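Side-chain contacts in hypothetical protein (Fusobacterium nucleatum subsp. nucleatum, PDB 2GSL), which might be a ribonuclease of the ribonuclease III type involved in RNA processing, has an all-alpha fold and pairs with a second copy: residues 11-14 / 15-19; 32-36 / 37-41; 86-90 / 91-95. All blocks are in the same frame, centred on the assembly; numbering follows the deposited sequence.

In the fold
Interactions 1 and 2 belong to the two ends of helix 15-34: residues 11-19 start it, and residues 32-41 end it and lead into helix 41-52. Their centres are about 31 Å apart, on opposite sides of the chain's centre, and both touch the second subunit. Interaction 3, residues 86-95, starts helix 93-111 and lies about 21 Å from interaction 1, centre to centre. Helices 15-34 and 93-111 carry the magnesium ligands D23 and E103, D23 being the likely active-site residue. The side chains of L16 in interaction 1 and C91 in interaction 3 are each about 10 Å from the magnesium ion; interaction 2 lies away from that site.

Interaction 1: 11-14 / 15-19; sequences RDYS and GLELA
S14 and E17 grip each other in a capping box at the start of helix 15-34, where the loop of residues 11-14 becomes the first helical turn. G15 opens that turn directly after S14, the N-cap residue. L16 adds a weak bond from its backbone N to S14 OG, while its side chain leads away from the loop and packs on I41 of the second subunit. E17 carries most of the contact. Its backbone N donates to S14 OG at 3.0 Å, and also reaches S14 O from above the carbonyl plane. S14 OG can take this place because it is turned between its own backbone N and carbonyl carbon (chi1 78°), which brings it over the N-H groups of the first turn. The E17 side chain completes the box by running back to the loop, extended beyond CG: S14 N donates to E17 OE1 at 2.9 Å in a nearly straight bond (170° at the hydrogen), and S14 OG donates to the same oxygen at 3.1 Å. Both donors come to OE1 on its anti side, somewhat out of the carboxylate plane. Along the way, E17 CB passes the edge of the Y13 ring, 4.1 Å from CD2. L18 N bonds to S14 O at 3.2 Å, the first regular backbone bond of the helix, and L18 CD2 packs obliquely on the Y13 ring. Y13 also touches L111 and, through OH, bonds to L35 O of the second subunit; L35 there packs on E17. Two donors on one carboxylate oxygen of the buried E17 restrain its rotation, and its negative charge beside the helix N-terminus would probably be stabilised by the helix dipole.

Interaction 2: 32-36 / 37-41; sequences KYYLQ and FGYNI
Y33 and F37 meet where helix 15-34 ends after Y34: L35 is the first residue to leave helical angles, and the chain turns through Q36 and F37 to G38, which has a positive phi (105°). Across this helix end the two rings form a T-shaped pair, the edge of F37 set toward the face of Y33 with centroids 5.3 Å apart and planes at 82°. Y33 stands with CG anti to its backbone N (chi1 169°), an orientation that brings its face to the returning F37. Atoms CE2 and CZ of F37 do the touching, CZ lying 3.9 Å from Y33 CZ. F37 CE2 also comes obliquely to Y34, 4.2 Å from its CD1. Beyond the glycine, Y39 folds back so that F37 CB lies over one face of its ring and its CE1 comes to Y34 CD1. Helix 41-52 continues the aromatic cluster: Y47 stacks on Y39 and also meets the Y34 ring, while K51 NZ hydrogen-bonds to Y34 OH. Q36 lies alongside F37, pointing the same way, with its CG over the F37 face in a CH-pi contact, 4.0 Å from the ring centroid.

Interaction 3: 86-90 / 91-95; sequences TFPRS and CTVME
P88 turns its ring toward C91 across a bend of the backbone: F87 and P88 run in a roughly polyproline-like conformation, the chain turns at R89 and S90, and C91 and T92 are extended before helix 93-111 begins at V93. The contact between the two halves is one of van der Waals packing, with the proline ring as its centre. P88 points its ring into the bend. CB lies 3.8 Å from C91 SG, CG rests against the backbone of C91 and T92, and CD reaches V93 CG2 at 4.0 Å, so three atoms of one compact ring follow the chain from the bend to the first helical residue. The sulfur is placed between the backbone N and carbonyl carbon of C91 (chi1 56°), where it lies beside P88 CB. V93 crosses the proline obliquely, and its CG2 also touches the F87 ring, 4.4 Å from CE1, in a looser contact at the surface. Polar groups act within each half. T92 is the N-cap of the helix, its OG1 accepting a weak bond from E95 N at 3.3 Å. R89 turns back along the loop, and its NH1 makes a weak bond to F87 O. The bend thus lies over the N-terminus of helix 93-111, with P88 and C91 both touching Y96 in its first turn. C91 packs also on A54 and K55 at the start of helix 54-64, and E95 rests on S58 of that helix with a long, weak ion pair to K55, joining the loop and helix 93-111 to helix 54-64.

Interaction 1: 11-14 / 15-19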
loop_
_atom_site.group_PDB
_atom_site.type_symbol
_atom_site.label_atom_id
_atom_site.label_comp_id
_atom_site.label_asym_id
_atom_site.label_seq_id
_atom_site.Cartn_x
_atom_site.Cartn_y
_atom_site.Cartn_z
ATOM N N ARG A 11 -15.948 3.446 16.422
ATOM C CA ARG A 11 -15.604 3.135 17.810
ATOM C C ARG A 11 -14.477 4.029 18.296
ATOM O O ARG A 11 -14.495 4.508 19.431
ATOM C CB ARG A 11 -15.178 1.671 17.953
ATOM C CG ARG A 11 -15.013 1.202 19.399
ATOM C CD ARG A 11 -16.363 1.031 20.094
ATOM N NE ARG A 11 -16.218 0.551 21.465
ATOM C CZ ARG A 11 -17.229 0.139 22.225
ATOM N NH1 ARG A 11 -16.999 -0.279 23.462
ATOM N NH2 ARG A 11 -18.469 0.138 21.747
ATOM N N ASP A 12 -13.491 4.244 17.434
ATOM C CA ASP A 12 -12.368 5.096 17.790
ATOM C C ASP A 12 -11.443 5.229 16.581
ATOM O O ASP A 12 -10.224 5.118 16.704
ATOM C CB ASP A 12 -11.624 4.505 19.008
ATOM C CG ASP A 12 -10.959 5.575 19.889
ATOM O OD1 ASP A 12 -11.614 6.591 20.206
ATOM O OD2 ASP A 12 -9.786 5.384 20.281
ATOM N N TYR A 13 -12.037 5.452 15.409
ATOM C CA TYR A 13 -11.266 5.630 14.174
ATOM C C TYR A 13 -11.570 6.983 13.526
ATOM O O TYR A 13 -12.701 7.250 13.125
ATOM C CB TYR A 13 -11.571 4.514 13.167
ATOM C CG TYR A 13 -10.593 3.357 13.185
ATOM C CD1 TYR A 13 -11.004 2.077 13.542
ATOM C CD2 TYR A 13 -9.262 3.539 12.832
ATOM C CE1 TYR A 13 -10.115 1.008 13.551
ATOM C CE2 TYR A 13 -8.364 2.471 12.835
ATOM C CZ TYR A 13 -8.798 1.210 13.195
ATOM O OH TYR A 13 -7.918 0.151 13.197
ATOM N N SER A 14 -10.560 7.841 13.427
ATOM C CA SER A 14 -10.751 9.150 12.815
ATOM C C SER A 14 -10.687 8.992 11.300
ATOM O O SER A 14 -10.086 8.044 10.785
ATOM C CB SER A 14 -9.655 10.112 13.243
ATOM O OG SER A 14 -8.477 9.848 12.506
ATOM N N GLY A 15 -11.298 9.929 10.585
ATOM C CA GLY A 15 -11.288 9.861 9.135
ATOM C C GLY A 15 -9.882 9.967 8.578
ATOM O O GLY A 15 -9.619 9.560 7.448
ATOM N N LEU A 16 -8.979 10.502 9.388
ATOM C CA LEU A 16 -7.599 10.683 8.989
ATOM C C LEU A 16 -6.826 9.395 9.146
ATOM O O LEU A 16 -5.835 9.162 8.461
ATOM C CB LEU A 16 -6.962 11.758 9.852
ATOM C CG LEU A 16 -6.080 12.729 9.090
ATOM C CD1 LEU A 16 -6.869 13.350 7.948
ATOM C CD2 LEU A 16 -5.579 13.795 10.044
ATOM N N GLU A 17 -7.263 8.564 10.078
ATOM C CA GLU A 17 -6.592 7.296 10.291
ATOM C C GLU A 17 -6.967 6.316 9.200
ATOM O O GLU A 17 -6.126 5.562 8.718
ATOM C CB GLU A 17 -6.952 6.730 11.651
ATOM C CG GLU A 17 -6.088 7.310 12.729
ATOM C CD GLU A 17 -6.632 7.026 14.097
ATOM O OE1 GLU A 17 -7.807 7.392 14.335
ATOM O OE2 GLU A 17 -5.885 6.447 14.923
ATOM N N LEU A 18 -8.237 6.338 8.811
ATOM C CA LEU A 18 -8.710 5.456 7.761
ATOM C C LEU A 18 -8.067 5.858 6.441
ATOM O O LEU A 18 -7.547 5.019 5.710
ATOM C CB LEU A 18 -10.236 5.534 7.650
ATOM C CG LEU A 18 -11.024 5.148 8.910
ATOM C CD1 LEU A 18 -12.454 5.626 8.757
ATOM C CD2 LEU A 18 -10.975 3.628 9.135
ATOM N N ALA A 19 -8.104 7.150 6.142
ATOM C CA ALA A 19 -7.527 7.675 4.904
ATOM C C ALA A 19 -6.053 7.293 4.769
ATOM O O ALA A 19 -5.526 7.184 3.661
ATOM C CB ALA A 19 -7.671 9.198 4.875
#

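Interaction 2: 32-36 / 37-41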
loop_
_atom_site.group_PDB
_atom_site.type_symbol
_atom_site.label_atom_id
_atom_site.label_comp_id
_atom_site.label_asym_id
_atom_site.label_seq_id
_atom_site.Cartn_x
_atom_site.Cartn_y
_atom_site.Cartn_z
ATOM N N LYS A 32 -0.917 -2.984 -8.742
ATOM C CA LYS A 32 -1.234 -4.342 -9.173
ATOM C C LYS A 32 -1.741 -4.408 -10.608
ATOM O O LYS A 32 -1.207 -5.155 -11.429
ATOM C CB LYS A 32 -2.295 -4.970 -8.277
ATOM C CG LYS A 32 -1.807 -5.423 -6.937
ATOM C CD LYS A 32 -2.656 -6.587 -6.444
ATOM C CE LYS A 32 -4.126 -6.204 -6.359
ATOM N NZ LYS A 32 -4.979 -7.266 -5.745
ATOM N N TYR A 33 -2.791 -3.642 -10.891
ATOM C CA TYR A 33 -3.392 -3.609 -12.219
ATOM C C TYR A 33 -2.414 -3.171 -13.297
ATOM O O TYR A 33 -2.443 -3.690 -14.399
ATOM C CB TYR A 33 -4.606 -2.668 -12.236
ATOM C CG TYR A 33 -5.141 -2.349 -13.631
ATOM C CD1 TYR A 33 -4.892 -1.107 -14.232
ATOM C CD2 TYR A 33 -5.925 -3.274 -14.333
ATOM C CE1 TYR A 33 -5.418 -0.787 -15.492
ATOM C CE2 TYR A 33 -6.454 -2.968 -15.596
ATOM C CZ TYR A 33 -6.197 -1.721 -16.166
ATOM O OH TYR A 33 -6.723 -1.397 -17.399
ATOM N N TYR A 34 -1.553 -2.212 -12.992
ATOM C CA TYR A 34 -0.631 -1.744 -14.000
ATOM C C TYR A 34 0.614 -2.589 -14.076
ATOM O O TYR A 34 1.315 -2.558 -15.073
ATOM C CB TYR A 34 -0.274 -0.274 -13.757
ATOM C CG TYR A 34 -1.330 0.695 -14.262
ATOM C CD1 TYR A 34 -1.674 0.736 -15.619
ATOM C CD2 TYR A 34 -1.981 1.573 -13.392
ATOM C CE1 TYR A 34 -2.635 1.622 -16.099
ATOM C CE2 TYR A 34 -2.946 2.464 -13.860
ATOM C CZ TYR A 34 -3.269 2.480 -15.217
ATOM O OH TYR A 34 -4.238 3.334 -15.691
ATOM N N LEU A 35 0.878 -3.366 -13.036
ATOM C CA LEU A 35 2.064 -4.204 -13.013
ATOM C C LEU A 35 1.850 -5.497 -13.787
ATOM O O LEU A 35 2.591 -6.466 -13.614
ATOM C CB LEU A 35 2.418 -4.533 -11.567
ATOM C CG LEU A 35 3.835 -5.039 -11.275
ATOM C CD1 LEU A 35 4.874 -4.008 -11.716
ATOM C CD2 LEU A 35 3.962 -5.307 -9.784
ATOM N N GLN A 36 0.850 -5.517 -14.655
ATOM C CA GLN A 36 0.561 -6.734 -15.395
ATOM C C GLN A 36 0.697 -6.543 -16.894
ATOM O O GLN A 36 0.465 -7.469 -17.676
ATOM C CB GLN A 36 -0.861 -7.186 -15.085
ATOM C CG GLN A 36 -1.924 -6.302 -15.722
ATOM C CD GLN A 36 -3.324 -6.827 -15.506
ATOM O OE1 GLN A 36 -4.127 -6.912 -16.446
ATOM N NE2 GLN A 36 -3.632 -7.186 -14.264
ATOM N N PHE A 37 1.077 -5.340 -17.301
ATOM C CA PHE A 37 1.202 -5.056 -18.712
ATOM C C PHE A 37 2.599 -5.201 -19.264
ATOM O O PHE A 37 2.757 -5.500 -20.439
ATOM C CB PHE A 37 0.656 -3.663 -18.992
ATOM C CG PHE A 37 -0.824 -3.570 -18.812
ATOM C CD1 PHE A 37 -1.684 -4.153 -19.733
ATOM C CD2 PHE A 37 -1.364 -2.945 -17.704
ATOM C CE1 PHE A 37 -3.061 -4.117 -19.552
ATOM C CE2 PHE A 37 -2.737 -2.905 -17.516
ATOM C CZ PHE A 37 -3.583 -3.493 -18.446
ATOM N N GLY A 38 3.610 -5.003 -18.428
ATOM C CA GLY A 38 4.969 -5.133 -18.913
ATOM C C GLY A 38 5.673 -3.802 -19.117
ATOM O O GLY A 38 6.783 -3.748 -19.647
ATOM N N TYR A 39 5.038 -2.718 -18.696
ATOM C CA TYR A 39 5.638 -1.405 -18.841
ATOM C C TYR A 39 6.980 -1.394 -18.122
ATOM O O TYR A 39 7.282 -2.302 -17.340
ATOM C CB TYR A 39 4.726 -0.335 -18.239
ATOM C CG TYR A 39 3.395 -0.203 -18.931
ATOM C CD1 TYR A 39 2.206 -0.198 -18.203
ATOM C CD2 TYR A 39 3.321 -0.074 -20.313
ATOM C CE1 TYR A 39 0.972 -0.068 -18.845
ATOM C CE2 TYR A 39 2.101 0.056 -20.963
ATOM C CZ TYR A 39 0.933 0.059 -20.234
ATOM O OH TYR A 39 -0.275 0.188 -20.888
ATOM N N ASN A 40 7.792 -0.380 -18.417
ATOM C CA ASN A 40 9.095 -0.205 -17.778
ATOM C C ASN A 40 8.849 0.719 -16.596
ATOM O O ASN A 40 7.827 1.402 -16.540
ATOM C CB ASN A 40 10.091 0.436 -18.743
ATOM C CG ASN A 40 9.485 1.578 -19.529
ATOM O OD1 ASN A 40 8.980 2.555 -18.958
ATOM N ND2 ASN A 40 9.531 1.465 -20.850
ATOM N N ILE A 41 9.785 0.757 -15.662
ATOM C CA ILE A 41 9.598 1.575 -14.471
ATOM C C ILE A 41 9.076 2.984 -14.728
ATOM O O ILE A 41 8.008 3.351 -14.229
ATOM C CB ILE A 41 10.884 1.642 -13.640
ATOM C CG1 ILE A 41 11.361 0.217 -13.338
ATOM C CG2 ILE A 41 10.619 2.381 -12.343
ATOM C CD1 ILE A 41 10.290 -0.666 -12.690
#

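Interaction 3: 86-90 / 91-95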
loop_
_atom_site.group_PDB
_atom_site.type_symbol
_atom_site.label_atom_id
_atom_site.label_comp_id
_atom_site.label_asym_id
_atom_site.label_seq_id
_atom_site.Cartn_x
_atom_site.Cartn_y
_atom_site.Cartn_z
ATOM N N THR A 86 -4.309 23.535 5.136
ATOM C CA THR A 86 -3.160 23.110 4.332
ATOM C C THR A 86 -3.469 23.250 2.834
ATOM O O THR A 86 -3.789 22.257 2.173
ATOM C CB THR A 86 -2.806 21.615 4.600
ATOM O OG1 THR A 86 -2.620 21.403 6.007
ATOM C CG2 THR A 86 -1.534 21.216 3.850
ATOM N N PHE A 87 -3.379 24.470 2.301
ATOM C CA PHE A 87 -3.655 24.709 0.880
ATOM C C PHE A 87 -2.981 23.661 -0.003
ATOM O O PHE A 87 -1.755 23.637 -0.123
ATOM C CB PHE A 87 -3.177 26.109 0.459
ATOM C CG PHE A 87 -4.257 27.160 0.477
ATOM C CD1 PHE A 87 -5.330 27.090 -0.409
ATOM C CD2 PHE A 87 -4.209 28.217 1.388
ATOM C CE1 PHE A 87 -6.339 28.055 -0.387
ATOM C CE2 PHE A 87 -5.213 29.187 1.419
ATOM C CZ PHE A 87 -6.280 29.106 0.531
ATOM N N PRO A 88 -3.779 22.782 -0.638
ATOM C CA PRO A 88 -3.241 21.733 -1.510
ATOM C C PRO A 88 -2.433 22.329 -2.652
ATOM O O PRO A 88 -2.618 23.492 -3.010
ATOM C CB PRO A 88 -4.496 21.013 -1.993
ATOM C CG PRO A 88 -5.506 22.107 -2.028
ATOM C CD PRO A 88 -5.249 22.823 -0.725
ATOM N N ARG A 89 -1.537 21.534 -3.222
ATOM C CA ARG A 89 -0.706 22.015 -4.316
ATOM C C ARG A 89 -1.330 21.807 -5.694
ATOM O O ARG A 89 -1.745 22.767 -6.350
ATOM C CB ARG A 89 0.666 21.334 -4.289
ATOM C CG ARG A 89 1.430 21.445 -2.973
ATOM C CD ARG A 89 1.054 20.351 -1.962
ATOM N NE ARG A 89 -0.067 20.710 -1.089
ATOM C CZ ARG A 89 -0.412 20.029 0.004
ATOM N NH1 ARG A 89 -1.442 20.424 0.742
ATOM N NH2 ARG A 89 0.278 18.953 0.367
ATOM N N SER A 90 -1.403 20.549 -6.123
ATOM C CA SER A 90 -1.928 20.213 -7.444
ATOM C C SER A 90 -3.438 20.266 -7.579
ATOM O O SER A 90 -3.962 20.191 -8.690
ATOM C CB SER A 90 -1.454 18.819 -7.852
ATOM O OG SER A 90 -0.061 18.681 -7.648
ATOM N N CYS A 91 -4.140 20.389 -6.461
ATOM C CA CYS A 91 -5.593 20.427 -6.515
ATOM C C CYS A 91 -6.178 21.516 -5.627
ATOM O O CYS A 91 -5.455 22.385 -5.146
ATOM C CB CYS A 91 -6.163 19.055 -6.124
ATOM S SG CYS A 91 -5.630 18.431 -4.504
ATOM N N THR A 92 -7.493 21.471 -5.422
ATOM C CA THR A 92 -8.181 22.451 -4.587
ATOM C C THR A 92 -8.550 21.850 -3.238
ATOM O O THR A 92 -8.464 20.637 -3.038
ATOM C CB THR A 92 -9.488 22.947 -5.237
ATOM O OG1 THR A 92 -10.420 21.862 -5.311
ATOM C CG2 THR A 92 -9.228 23.489 -6.634
ATOM N N VAL A 93 -8.974 22.707 -2.317
ATOM C CA VAL A 93 -9.369 22.249 -0.994
ATOM C C VAL A 93 -10.431 21.155 -1.112
ATOM O O VAL A 93 -10.279 20.070 -0.552
ATOM C CB VAL A 93 -9.918 23.416 -0.143
ATOM C CG1 VAL A 93 -10.316 22.915 1.245
ATOM C CG2 VAL A 93 -8.861 24.505 -0.028
HETATM N N MSE A 94 -11.498 21.443 -1.853
HETATM C CA MSE A 94 -12.588 20.491 -2.046
HETATM C C MSE A 94 -12.110 19.129 -2.587
HETATM O O MSE A 94 -12.526 18.080 -2.096
HETATM C CB MSE A 94 -13.626 21.080 -3.008
HETATM C CG MSE A 94 -14.879 20.237 -3.160
HETATM SE SE MSE A 94 -15.996 20.324 -1.582
HETATM C CE MSE A 94 -17.725 20.479 -2.477
ATOM N N GLU A 95 -11.243 19.158 -3.595
ATOM C CA GLU A 95 -10.724 17.941 -4.206
ATOM C C GLU A 95 -9.863 17.135 -3.244
ATOM O O GLU A 95 -9.951 15.903 -3.184
ATOM C CB GLU A 95 -9.919 18.287 -5.461
ATOM C CG GLU A 95 -10.752 18.982 -6.519
ATOM C CD GLU A 95 -9.989 19.296 -7.791
ATOM O OE1 GLU A 95 -10.641 19.760 -8.752
ATOM O OE2 GLU A 95 -8.753 19.086 -7.840
#